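Local coordinates for protein TSSL (Francisella novicida, PDB 4ACK) that is probably an inner-membrane component of the type VI secretion system, a virulence-associated protein transport machine, represented here by its cytoplasmic domain, at residues 33-36 against 37-41; 47-50 against 51-55; 100-103 against 104-107; 116-119 against 120-123; 125-129 against 130-134. All coordinates share one frame; numbering follows the deposited sequence.

In the fold
All five contacts lie within one all-helical chain that belongs to the DotU family, and each is local, joining neighbouring turns or an end of a helix. Contacts 1 and 2 both use helix 30-52, the first near its start and the second at its junction with helix 55-79, with centres about 20 Å apart. Contact 3 belongs to helix 99-112. Contacts 4 and 5 open and close helix 118-129, their centres about 14 Å apart. Two junctions pair contacts 2 with 4 and 3 with 5: Y53 OH packs on P117 CB at 3.6 Å, and V103 CG1 meets F132 CE2, also at 3.6 Å. Contact 1 touches none of the others. Contact 5 lies nearest the chain's centre, about 8 Å from it.

Contact 1 of 5, residues 33-36 against 37-41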
# COMPACT_ATOMS: atom_id res chain seq x y z
N TYR A 33 4.66 -1.30 18.27
CA TYR A 33 4.02 -2.59 18.39
C TYR A 33 3.16 -2.86 17.16
O TYR A 33 3.17 -3.96 16.65
CB TYR A 33 3.21 -2.70 19.68
CG TYR A 33 2.04 -3.65 19.58
CD1 TYR A 33 2.20 -5.00 19.87
CD2 TYR A 33 0.76 -3.18 19.22
CE1 TYR A 33 1.13 -5.89 19.78
CE2 TYR A 33 -0.31 -4.06 19.13
CZ TYR A 33 -0.11 -5.41 19.42
OH TYR A 33 -1.12 -6.31 19.35
N HIS A 34 2.44 -1.85 16.69
CA HIS A 34 1.61 -1.97 15.52
C HIS A 34 2.36 -2.12 14.19
O HIS A 34 1.99 -2.90 13.33
CB HIS A 34 0.75 -0.75 15.45
CG HIS A 34 -0.44 -0.83 16.34
ND1 HIS A 34 -0.65 0.05 17.40
CD2 HIS A 34 -1.52 -1.65 16.31
CE1 HIS A 34 -1.80 -0.24 17.97
NE2 HIS A 34 -2.35 -1.26 17.34
N ARG A 35 3.42 -1.35 14.04
CA ARG A 35 4.40 -1.57 13.02
C ARG A 35 4.91 -3.02 13.01
O ARG A 35 5.01 -3.61 11.92
CB ARG A 35 5.55 -0.58 13.20
CG ARG A 35 6.71 -0.71 12.26
CD ARG A 35 7.88 0.17 12.67
NE ARG A 35 9.00 -0.12 11.79
CZ ARG A 35 9.13 0.39 10.58
NH1 ARG A 35 8.23 1.27 10.15
NH2 ARG A 35 10.16 0.04 9.82
N ASN A 36 5.23 -3.57 14.19
CA ASN A 36 5.66 -4.99 14.32
C ASN A 36 4.60 -5.99 13.82
O ASN A 36 4.94 -7.00 13.18
CB ASN A 36 6.03 -5.32 15.78
CG ASN A 36 6.62 -6.73 15.96
OD1 ASN A 36 7.68 -7.05 15.43
ND2 ASN A 36 5.95 -7.56 16.77
N ASN A 37 3.34 -5.71 14.13
CA ASN A 37 2.23 -6.49 13.64
C ASN A 37 2.15 -6.42 12.11
O ASN A 37 2.09 -7.45 11.44
CB ASN A 37 0.93 -5.97 14.20
CG ASN A 37 0.44 -6.80 15.39
OD1 ASN A 37 1.20 -7.11 16.33
ND2 ASN A 37 -0.85 -7.15 15.35
N ILE A 38 2.19 -5.20 11.58
CA ILE A 38 2.24 -4.97 10.15
C ILE A 38 3.35 -5.81 9.49
O ILE A 38 3.08 -6.55 8.55
CB ILE A 38 2.29 -3.48 9.82
CG1 ILE A 38 0.83 -2.93 9.92
CG2 ILE A 38 2.92 -3.27 8.40
CD1 ILE A 38 0.68 -1.41 9.94
N ARG A 39 4.55 -5.80 10.05
CA ARG A 39 5.63 -6.57 9.48
C ARG A 39 5.44 -8.10 9.51
O ARG A 39 5.86 -8.81 8.57
CB ARG A 39 6.96 -6.17 10.08
CG ARG A 39 7.31 -4.73 9.69
CD ARG A 39 8.45 -4.20 10.51
NE ARG A 39 9.71 -4.76 10.08
CZ ARG A 39 10.41 -5.63 10.78
NH1 ARG A 39 9.97 -6.03 11.96
NH2 ARG A 39 11.55 -6.11 10.30
N LYS A 40 4.80 -8.58 10.58
CA LYS A 40 4.35 -9.96 10.67
C LYS A 40 3.31 -10.27 9.58
O LYS A 40 3.42 -11.29 8.90
CB LYS A 40 3.82 -10.28 12.06
CG LYS A 40 4.93 -10.45 13.08
CD LYS A 40 4.37 -10.47 14.48
CE LYS A 40 3.38 -11.60 14.63
NZ LYS A 40 2.41 -11.31 15.72
N SER A 41 2.31 -9.42 9.43
CA SER A 41 1.34 -9.55 8.36
C SER A 41 1.96 -9.53 6.92
O SER A 41 1.53 -10.28 6.06
CB SER A 41 0.31 -8.45 8.49
OG SER A 41 -0.58 -8.79 9.51
O HOH W 1 3.63 -6.67 17.67
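R39 folds back along the preceding turn of helix 30-52, and its aliphatic part runs beside the carbonyl oxygen of R35. CB lies 3.7 Å from R35 O, CG comes to 3.4 Å from the same oxygen, and CD, still near it, also passes the side chain of R35, 4.3 Å from CG of that residue. A bend at the third torsion (chi3 75°) then turns the guanidinium toward E92, which NH2 meets in a salt bridge. R35 reaches the same region: its NH1 bonds to S87 O and its guanidinium makes a cation-pi contact with W86. R35 NH2 and R39 NE are 4.8 Å apart, like charges that do not touch, and the carboxylate of E92 probably eases their proximity. Arginine suits both places because a long apolar stem can follow the helix while the charged end reaches another part of the fold.

A single water donates to both Y33 O and N37 OD1, the latter at 2.8 Å from the water oxygen, and so ties a backbone carbonyl to a side-chain amide one turn on. Backbone bonds such as I38 N to H34 O, 2.9 Å and nearly straight at 175°, carry the frame. I38 and H34 pack on helix 4-20. The whole is a regular i to i+4 alpha-helical repeat within a helical bundle.

Contact 2 of 5, residues 47-50 against 51-55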
# COMPACT_ATOMS: atom_id res chain seq x y z
N GLU A 47 4.90 -14.67 1.82
CA GLU A 47 4.95 -16.12 1.77
C GLU A 47 3.74 -16.71 1.02
O GLU A 47 3.89 -17.56 0.15
CB GLU A 47 5.09 -16.69 3.20
CG GLU A 47 4.53 -18.11 3.34
CD GLU A 47 4.74 -18.72 4.71
OE1 GLU A 47 5.88 -19.19 4.98
OE2 GLU A 47 3.77 -18.71 5.51
N GLU A 48 2.55 -16.23 1.30
CA GLU A 48 1.37 -16.80 0.67
C GLU A 48 1.31 -16.46 -0.82
O GLU A 48 1.09 -17.35 -1.67
CB GLU A 48 0.11 -16.34 1.39
CG GLU A 48 -1.11 -17.09 1.09
CD GLU A 48 -1.19 -18.50 1.81
OE1 GLU A 48 -0.31 -18.84 2.66
OE2 GLU A 48 -2.16 -19.21 1.49
N LEU A 49 1.56 -15.19 -1.17
CA LEU A 49 1.53 -14.83 -2.63
C LEU A 49 2.61 -15.55 -3.41
O LEU A 49 2.37 -15.94 -4.52
CB LEU A 49 1.73 -13.34 -2.87
CG LEU A 49 0.57 -12.53 -2.34
CD1 LEU A 49 1.07 -11.03 -2.38
CD2 LEU A 49 -0.66 -12.80 -3.17
N LEU A 50 3.79 -15.73 -2.83
CA LEU A 50 4.89 -16.29 -3.59
C LEU A 50 4.72 -17.82 -3.83
O LEU A 50 5.55 -18.43 -4.53
CB LEU A 50 6.25 -16.00 -2.91
CG LEU A 50 6.78 -14.55 -2.98
CD1 LEU A 50 7.89 -14.25 -1.90
CD2 LEU A 50 7.24 -14.18 -4.39
N GLU A 51 3.66 -18.42 -3.26
CA GLU A 51 3.39 -19.84 -3.51
C GLU A 51 2.79 -19.90 -4.91
O GLU A 51 3.03 -20.85 -5.64
CB GLU A 51 2.54 -20.45 -2.39
CG GLU A 51 2.09 -21.98 -2.48
CD GLU A 51 3.03 -22.97 -3.27
OE1 GLU A 51 4.18 -23.23 -2.82
OE2 GLU A 51 2.57 -23.54 -4.30
N LYS A 52 2.11 -18.83 -5.33
CA LYS A 52 1.39 -18.81 -6.59
C LYS A 52 1.97 -17.91 -7.69
O LYS A 52 1.77 -18.18 -8.87
CB LYS A 52 -0.07 -18.33 -6.37
CG LYS A 52 -0.91 -19.26 -5.49
CD LYS A 52 -2.26 -18.58 -5.13
CE LYS A 52 -2.21 -18.05 -3.72
NZ LYS A 52 -3.56 -17.68 -3.25
N TYR A 53 2.63 -16.84 -7.31
CA TYR A 53 2.87 -15.69 -8.25
C TYR A 53 4.34 -15.46 -8.41
O TYR A 53 5.12 -15.81 -7.52
CB TYR A 53 2.17 -14.42 -7.73
CG TYR A 53 0.67 -14.57 -7.76
CD1 TYR A 53 0.01 -14.98 -8.94
CD2 TYR A 53 -0.11 -14.33 -6.60
CE1 TYR A 53 -1.38 -15.16 -8.96
CE2 TYR A 53 -1.52 -14.46 -6.63
CZ TYR A 53 -2.13 -14.88 -7.79
OH TYR A 53 -3.51 -15.03 -7.82
N SER A 54 4.73 -14.86 -9.53
CA SER A 54 6.16 -14.49 -9.68
C SER A 54 6.51 -13.39 -8.66
O SER A 54 5.65 -12.74 -8.07
CB SER A 54 6.43 -13.93 -11.07
OG SER A 54 5.56 -12.84 -11.35
N GLU A 55 7.80 -13.16 -8.51
CA GLU A 55 8.30 -12.11 -7.66
C GLU A 55 7.78 -10.76 -8.06
O GLU A 55 7.49 -9.93 -7.18
CB GLU A 55 9.84 -12.05 -7.73
CG GLU A 55 10.53 -13.32 -7.14
CD GLU A 55 11.58 -12.95 -6.11
OE1 GLU A 55 11.40 -11.88 -5.45
OE2 GLU A 55 12.57 -13.72 -5.97
O HOH W 2 7.30 -17.21 -6.54
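With CG beside the backbone N in both residues (chi1 -66° in each), L49 and Y53 bring a methyl group to an aromatic edge: L49 CD2 lies in the plane of the Y53 ring, 3.8 Å from CD2 of that ring. The setting is the C-terminal end of helix 30-52, just before S54 takes the N-cap position of helix 55-79. Here i to i+3 bonds, E51 N to E48 O and K52 N to L49 O, appear beside a last i to i+4 bond, Y53 N to L49 O, so that L49 O accepts two backbone donors. Y53 N, 2.9 Å from L49 O, approaches nearly head-on, whereas K52 N sits well above the carbonyl plane.

K52 lays its CB over the centre of one face of the Y53 ring, and its long chain carries NZ to salt bridges with D3 and E6. The Y53 hydroxyl bonds to D3 as well, so an aromatic with a polar tip suits a place that is apolar at the ring and charged beyond it. Leucine is apt at 49, where the side chain is buried against C58, I61 and V62 of helix 55-79. Across the turn, a water donates to L50 O at 2.9 Å and to Y53 O at 2.8 Å, joining two carbonyls.

Contact 3 of 5, residues 100-103 against 104-107; sequences GEYV and FEIT
V103 O is gripped by two donors of T107: the backbone N at 2.9 Å and the hydroxyl OG1 at 2.8 Å from V103 O. They arrive from opposite faces of the carbonyl plane. The threonine achieves this because its OG1 lies beside its own backbone N (chi1 -56°), which swings the hydroxyl back onto the preceding turn. Its buried polar group is thus satisfied within helix 99-112, leaving the rest of the side chain to pack on Y148 and I152 of helix 143-153.

On the adjoining flank of the helix, Y102 and I106 form a CH-pi contact. I106 CG1 stands over one face of the Y102 ring, 4.2 Å from its centroid and 16° off the normal, while CD1 of I106 touches Y102 CE2 at 3.8 Å. The carboxylate of E105 takes the ring's edge instead, its plane nearly perpendicular to the ring (86°), with OE1 3.5 Å from Y102 CD1. Tyrosine suits this place: its broad ring receives the isoleucine, and its OH extends to a hydrogen bond with K59. R96 adds a cation-pi contact and F63 an edge-to-face one.

F104 turns an edge to the backbone, where CD2 lies 3.3 Å from G100 O, and meets the rings of Y136 and Y148. An aromatic edge carries a slight positive charge, and a carbonyl oxygen a negative one, so their meeting is probably mildly favourable. The chemistry implies two ways of satisfying a hydroxyl in a packed setting: T107 OG1 within its own helix, the Y102 hydroxyl across to K59 of helix 55-79.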
# COMPACT_ATOMS: atom_id res chain seq x y z
N GLY A 100 5.45 7.17 -3.88
CA GLY A 100 4.45 8.09 -4.44
C GLY A 100 4.39 8.16 -5.99
O GLY A 100 3.33 8.46 -6.61
N GLU A 101 5.54 7.93 -6.60
CA GLU A 101 5.64 7.69 -8.07
C GLU A 101 5.53 6.22 -8.50
O GLU A 101 4.84 5.91 -9.45
CB GLU A 101 7.01 8.23 -8.58
CG GLU A 101 6.93 9.78 -8.55
CD GLU A 101 8.18 10.53 -8.95
OE1 GLU A 101 9.27 9.92 -9.06
OE2 GLU A 101 8.03 11.78 -9.16
N TYR A 102 6.25 5.33 -7.83
CA TYR A 102 6.37 3.97 -8.32
C TYR A 102 5.01 3.21 -8.29
O TYR A 102 4.69 2.39 -9.18
CB TYR A 102 7.50 3.23 -7.57
CG TYR A 102 7.80 1.87 -8.18
CD1 TYR A 102 8.00 1.73 -9.55
CD2 TYR A 102 7.81 0.71 -7.39
CE1 TYR A 102 8.27 0.43 -10.11
CE2 TYR A 102 8.05 -0.54 -7.91
CZ TYR A 102 8.28 -0.68 -9.27
OH TYR A 102 8.54 -1.94 -9.78
N VAL A 103 4.15 3.52 -7.33
CA VAL A 103 2.78 2.93 -7.35
C VAL A 103 2.08 3.23 -8.66
O VAL A 103 1.35 2.39 -9.19
CB VAL A 103 1.94 3.44 -6.15
CG1 VAL A 103 0.42 3.23 -6.35
CG2 VAL A 103 2.49 2.93 -4.84
N PHE A 104 2.23 4.45 -9.19
CA PHE A 104 1.53 4.74 -10.46
C PHE A 104 2.25 4.16 -11.65
O PHE A 104 1.63 3.80 -12.67
CB PHE A 104 1.19 6.23 -10.62
CG PHE A 104 0.30 6.73 -9.52
CD1 PHE A 104 -1.07 6.50 -9.57
CD2 PHE A 104 0.85 7.36 -8.40
CE1 PHE A 104 -1.92 6.92 -8.53
CE2 PHE A 104 0.04 7.80 -7.38
CZ PHE A 104 -1.37 7.58 -7.44
N GLU A 105 3.54 3.93 -11.48
CA GLU A 105 4.24 3.10 -12.45
C GLU A 105 3.72 1.65 -12.46
O GLU A 105 3.44 1.10 -13.52
CB GLU A 105 5.75 3.07 -12.23
CG GLU A 105 6.44 2.47 -13.47
CD GLU A 105 7.95 2.38 -13.29
OE1 GLU A 105 8.50 3.29 -12.67
OE2 GLU A 105 8.57 1.41 -13.74
N ILE A 106 3.60 1.03 -11.28
CA ILE A 106 2.90 -0.28 -11.17
C ILE A 106 1.53 -0.27 -11.82
O ILE A 106 1.18 -1.19 -12.63
CB ILE A 106 2.78 -0.70 -9.71
CG1 ILE A 106 4.20 -1.01 -9.24
CG2 ILE A 106 1.76 -1.91 -9.54
CD1 ILE A 106 4.36 -1.21 -7.70
N THR A 107 0.77 0.77 -11.52
CA THR A 107 -0.59 0.88 -12.02
C THR A 107 -0.60 0.97 -13.56
O THR A 107 -1.40 0.27 -14.20
CB THR A 107 -1.31 2.07 -11.39
OG1 THR A 107 -1.27 1.94 -9.93
CG2 THR A 107 -2.76 2.17 -11.88

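Contact 4 of 5, residues 116-119 against 120-123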
# COMPACT_ATOMS: atom_id res chain seq x y z
N TYR A 116 -2.54 -9.77 -15.45
CA TYR A 116 -2.31 -9.83 -14.00
C TYR A 116 -3.46 -10.41 -13.23
O TYR A 116 -4.59 -10.22 -13.62
CB TYR A 116 -2.01 -8.42 -13.51
CG TYR A 116 -0.73 -7.90 -14.08
CD1 TYR A 116 0.49 -8.22 -13.49
CD2 TYR A 116 -0.74 -7.10 -15.22
CE1 TYR A 116 1.69 -7.73 -14.03
CE2 TYR A 116 0.45 -6.59 -15.75
CZ TYR A 116 1.64 -6.89 -15.15
OH TYR A 116 2.77 -6.39 -15.70
N PRO A 117 -3.19 -11.08 -12.10
CA PRO A 117 -4.31 -11.58 -11.32
C PRO A 117 -5.16 -10.45 -10.77
O PRO A 117 -4.67 -9.33 -10.61
CB PRO A 117 -3.65 -12.29 -10.15
CG PRO A 117 -2.21 -11.80 -10.14
CD PRO A 117 -1.89 -11.52 -11.57
N GLN A 118 -6.42 -10.74 -10.47
CA GLN A 118 -7.38 -9.74 -10.02
C GLN A 118 -6.96 -9.01 -8.73
O GLN A 118 -7.23 -7.85 -8.58
CB GLN A 118 -8.75 -10.39 -9.78
CG GLN A 118 -9.85 -9.38 -9.69
CD GLN A 118 -10.21 -8.78 -11.06
OE1 GLN A 118 -9.47 -8.92 -12.07
NE2 GLN A 118 -11.34 -8.12 -11.11
N ILE A 119 -6.29 -9.72 -7.84
CA ILE A 119 -5.75 -9.12 -6.63
C ILE A 119 -4.81 -7.85 -6.86
O ILE A 119 -4.72 -6.96 -5.97
CB ILE A 119 -5.08 -10.17 -5.71
CG1 ILE A 119 -4.72 -9.53 -4.36
CG2 ILE A 119 -3.85 -10.86 -6.39
CD1 ILE A 119 -4.38 -10.50 -3.25
N CYS A 120 -4.09 -7.82 -8.00
CA CYS A 120 -3.28 -6.61 -8.37
C CYS A 120 -4.15 -5.37 -8.42
O CYS A 120 -3.84 -4.39 -7.76
CB CYS A 120 -2.56 -6.79 -9.71
SG CYS A 120 -1.24 -7.99 -9.55
N TYR A 121 -5.24 -5.43 -9.20
CA TYR A 121 -6.19 -4.34 -9.34
C TYR A 121 -6.98 -3.98 -8.06
O TYR A 121 -7.39 -2.79 -7.88
CB TYR A 121 -7.17 -4.66 -10.48
CG TYR A 121 -6.43 -5.05 -11.77
CD1 TYR A 121 -6.03 -6.36 -12.00
CD2 TYR A 121 -6.08 -4.08 -12.74
CE1 TYR A 121 -5.32 -6.75 -13.20
CE2 TYR A 121 -5.36 -4.43 -13.93
CZ TYR A 121 -4.97 -5.77 -14.15
OH TYR A 121 -4.22 -6.13 -15.30
N GLN A 122 -7.27 -5.01 -7.21
CA GLN A 122 -8.05 -4.84 -6.00
C GLN A 122 -7.18 -4.16 -4.98
O GLN A 122 -7.65 -3.36 -4.20
CB GLN A 122 -8.49 -6.21 -5.40
CG GLN A 122 -9.46 -7.00 -6.32
CD GLN A 122 -9.84 -8.41 -5.78
OE1 GLN A 122 -8.96 -9.25 -5.49
NE2 GLN A 122 -11.15 -8.66 -5.66
N THR A 123 -5.92 -4.53 -4.93
CA THR A 123 -5.01 -3.89 -4.03
C THR A 123 -4.86 -2.38 -4.37
O THR A 123 -4.94 -1.53 -3.45
CB THR A 123 -3.71 -4.60 -4.03
OG1 THR A 123 -3.96 -5.96 -3.61
CG2 THR A 123 -2.76 -3.93 -3.06
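Y121 and Y116 meet at the tightly packed start of helix 118-129, where their side chains cross at about a right angle. Y121 CE1 comes to 3.7 Å from Y116 CB, and its OH lies at the edge of the Y116 ring, 3.6 Å from CD2. The Y121 ring is also bordered in its own plane by the carbonyl oxygens of Y116 and Q118, and its hydroxyl is anchored by I110 O. A tyrosine fits because the flat ring sets its edge against the carbonyls of the incoming chain and still delivers a donor at the far end.

C120 fills the adjoining corner. Its sulfur, SG, touches P117 CG at 4.0 Å and Y116 CB at 4.1 Å, and it approaches the Y116 ring obliquely, a Cys sulfur-aromatic contact with SG 5.4 Å from the centroid. A small, polarisable side chain fits between P117 and Y116. P117, whose ring lacks an N-H, stands just before the helix and offers its O to C120 N.

Buried T123 donates to I119 O twice, through its backbone N and, from the opposite face of the carbonyl plane, through OG1 at 2.7 Å from I119 O; a chi1 of -60° sets that hydroxyl beside its own N and turns it back. Y116 and P117 are only partly covered, but the more polar, partly solvent-facing side belongs to Q118 and Q122. These cross at about a right angle, Q118 CG 4.0 Å from Q122 CD, their amide planes 58° apart.

Around this helix start, I119 lies against helix 4-20 and, with C120 and T123, against I61 of helix 55-79, while Y116 and C120 reach I110 of helix 99-112.

Contact 5 of 5, residues 125-129 against 130-134; sequences SLILH and NDFYG
I127 CD1 stands over one face of the F132 ring in a CH-pi contact, 4.2 Å from the centroid and 25° off the normal. The two side chains lie side by side because a Schellman motif ends helix 118-129 and folds the chain back, bringing F132 beside the last turn. I127 places CG1 between its backbone N and carbonyl carbon (chi1 68°), which carries CD1 to the ring. The signature bonds of the motif are F132 N to I127 O at 3.0 Å and a weak one from D131 N to L128 O at 3.3 Å. D131, with positive phi, is the C-prime residue that permits the reversal.

The other face of the F132 ring has G134 N over its centre, and L128 CD2 lies near its edge. Phenylalanine suits this buried spot, where the ring also packs on V103 of helix 99-112. Isoleucine at 127 adds a slim branch whose CD1 also meets V103, and the side chain packs on P64 and Y68 of helix 55-79.

Further out, N130 fastens the helix end with two donors to one oxygen: its backbone N and its amide ND2 both bond to L126 O, with ND2 3.0 Å from that oxygen at 165°. Asparagine serves here because its short amide can curl back onto the last turn. Beyond these, K72 bonds to D131 O, and the E71 carboxylate takes both Y133 N and G134 N, holding the backbone of the loop that follows. A water bridges the turn, donating to L128 O at 2.9 Å and to F132 O.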
# COMPACT_ATOMS: atom_id res chain seq x y z
N SER A 125 -7.08 -0.52 -6.15
CA SER A 125 -8.42 0.04 -5.87
C SER A 125 -8.58 0.36 -4.35
O SER A 125 -8.98 1.46 -3.96
CB SER A 125 -9.50 -0.96 -6.27
OG SER A 125 -10.76 -0.35 -6.20
N LEU A 126 -8.17 -0.59 -3.51
CA LEU A 126 -8.27 -0.40 -2.08
C LEU A 126 -7.46 0.78 -1.57
O LEU A 126 -8.01 1.62 -0.88
CB LEU A 126 -7.87 -1.68 -1.28
CG LEU A 126 -8.94 -2.82 -1.37
CD1 LEU A 126 -8.35 -4.15 -0.93
CD2 LEU A 126 -10.21 -2.54 -0.57
N ILE A 127 -6.16 0.83 -1.88
CA ILE A 127 -5.34 1.95 -1.41
C ILE A 127 -5.89 3.27 -1.94
O ILE A 127 -5.93 4.23 -1.17
CB ILE A 127 -3.84 1.77 -1.58
CG1 ILE A 127 -3.44 1.80 -3.05
CG2 ILE A 127 -3.37 0.46 -0.93
CD1 ILE A 127 -1.94 2.15 -3.31
N LEU A 128 -6.44 3.29 -3.16
CA LEU A 128 -6.99 4.51 -3.75
C LEU A 128 -8.35 4.93 -3.10
O LEU A 128 -8.66 6.13 -3.03
CB LEU A 128 -7.12 4.41 -5.30
CG LEU A 128 -5.79 4.36 -6.14
CD1 LEU A 128 -6.06 4.14 -7.66
CD2 LEU A 128 -4.95 5.60 -5.96
N HIS A 129 -9.16 3.94 -2.69
CA HIS A 129 -10.38 4.22 -1.95
C HIS A 129 -10.10 4.60 -0.55
O HIS A 129 -10.94 5.23 0.06
CB HIS A 129 -11.41 3.07 -2.02
CG HIS A 129 -12.26 3.16 -3.25
ND1 HIS A 129 -11.96 2.50 -4.42
CD2 HIS A 129 -13.35 3.91 -3.51
CE1 HIS A 129 -12.86 2.80 -5.34
NE2 HIS A 129 -13.71 3.67 -4.82
N ASN A 130 -8.94 4.19 -0.03
CA ASN A 130 -8.40 4.76 1.22
C ASN A 130 -7.47 6.01 1.13
O ASN A 130 -6.64 6.25 2.02
CB ASN A 130 -7.80 3.64 2.06
CG ASN A 130 -8.92 2.73 2.60
OD1 ASN A 130 -9.47 3.03 3.66
ND2 ASN A 130 -9.35 1.73 1.80
N ASP A 131 -7.63 6.79 0.05
CA ASP A 131 -6.99 8.12 -0.11
C ASP A 131 -5.48 8.10 -0.23
O ASP A 131 -4.81 9.01 0.28
CB ASP A 131 -7.46 9.09 0.98
CG ASP A 131 -8.97 9.27 0.93
OD1 ASP A 131 -9.54 9.15 -0.16
OD2 ASP A 131 -9.58 9.48 1.97
N PHE A 132 -4.94 7.04 -0.85
CA PHE A 132 -3.59 7.13 -1.36
C PHE A 132 -3.53 8.21 -2.46
O PHE A 132 -4.31 8.20 -3.42
CB PHE A 132 -3.08 5.80 -1.91
CG PHE A 132 -1.63 5.84 -2.33
CD1 PHE A 132 -0.60 5.85 -1.38
CD2 PHE A 132 -1.30 5.92 -3.68
CE1 PHE A 132 0.75 5.87 -1.77
CE2 PHE A 132 0.04 6.00 -4.09
CZ PHE A 132 1.07 5.93 -3.14
N TYR A 133 -2.59 9.13 -2.29
CA TYR A 133 -2.39 10.28 -3.21
C TYR A 133 -1.04 10.19 -3.95
O TYR A 133 -0.95 10.57 -5.11
CB TYR A 133 -2.43 11.60 -2.44
CG TYR A 133 -3.74 11.85 -1.76
CD1 TYR A 133 -4.95 11.50 -2.37
CD2 TYR A 133 -3.79 12.42 -0.50
CE1 TYR A 133 -6.18 11.74 -1.73
CE2 TYR A 133 -5.02 12.67 0.14
CZ TYR A 133 -6.20 12.33 -0.50
OH TYR A 133 -7.40 12.54 0.13
N GLY A 134 -0.04 9.69 -3.26
CA GLY A 134 1.31 9.59 -3.76
C GLY A 134 1.72 10.93 -4.33
O GLY A 134 1.58 11.94 -3.65
O HOH W 3 -6.85 8.31 -3.56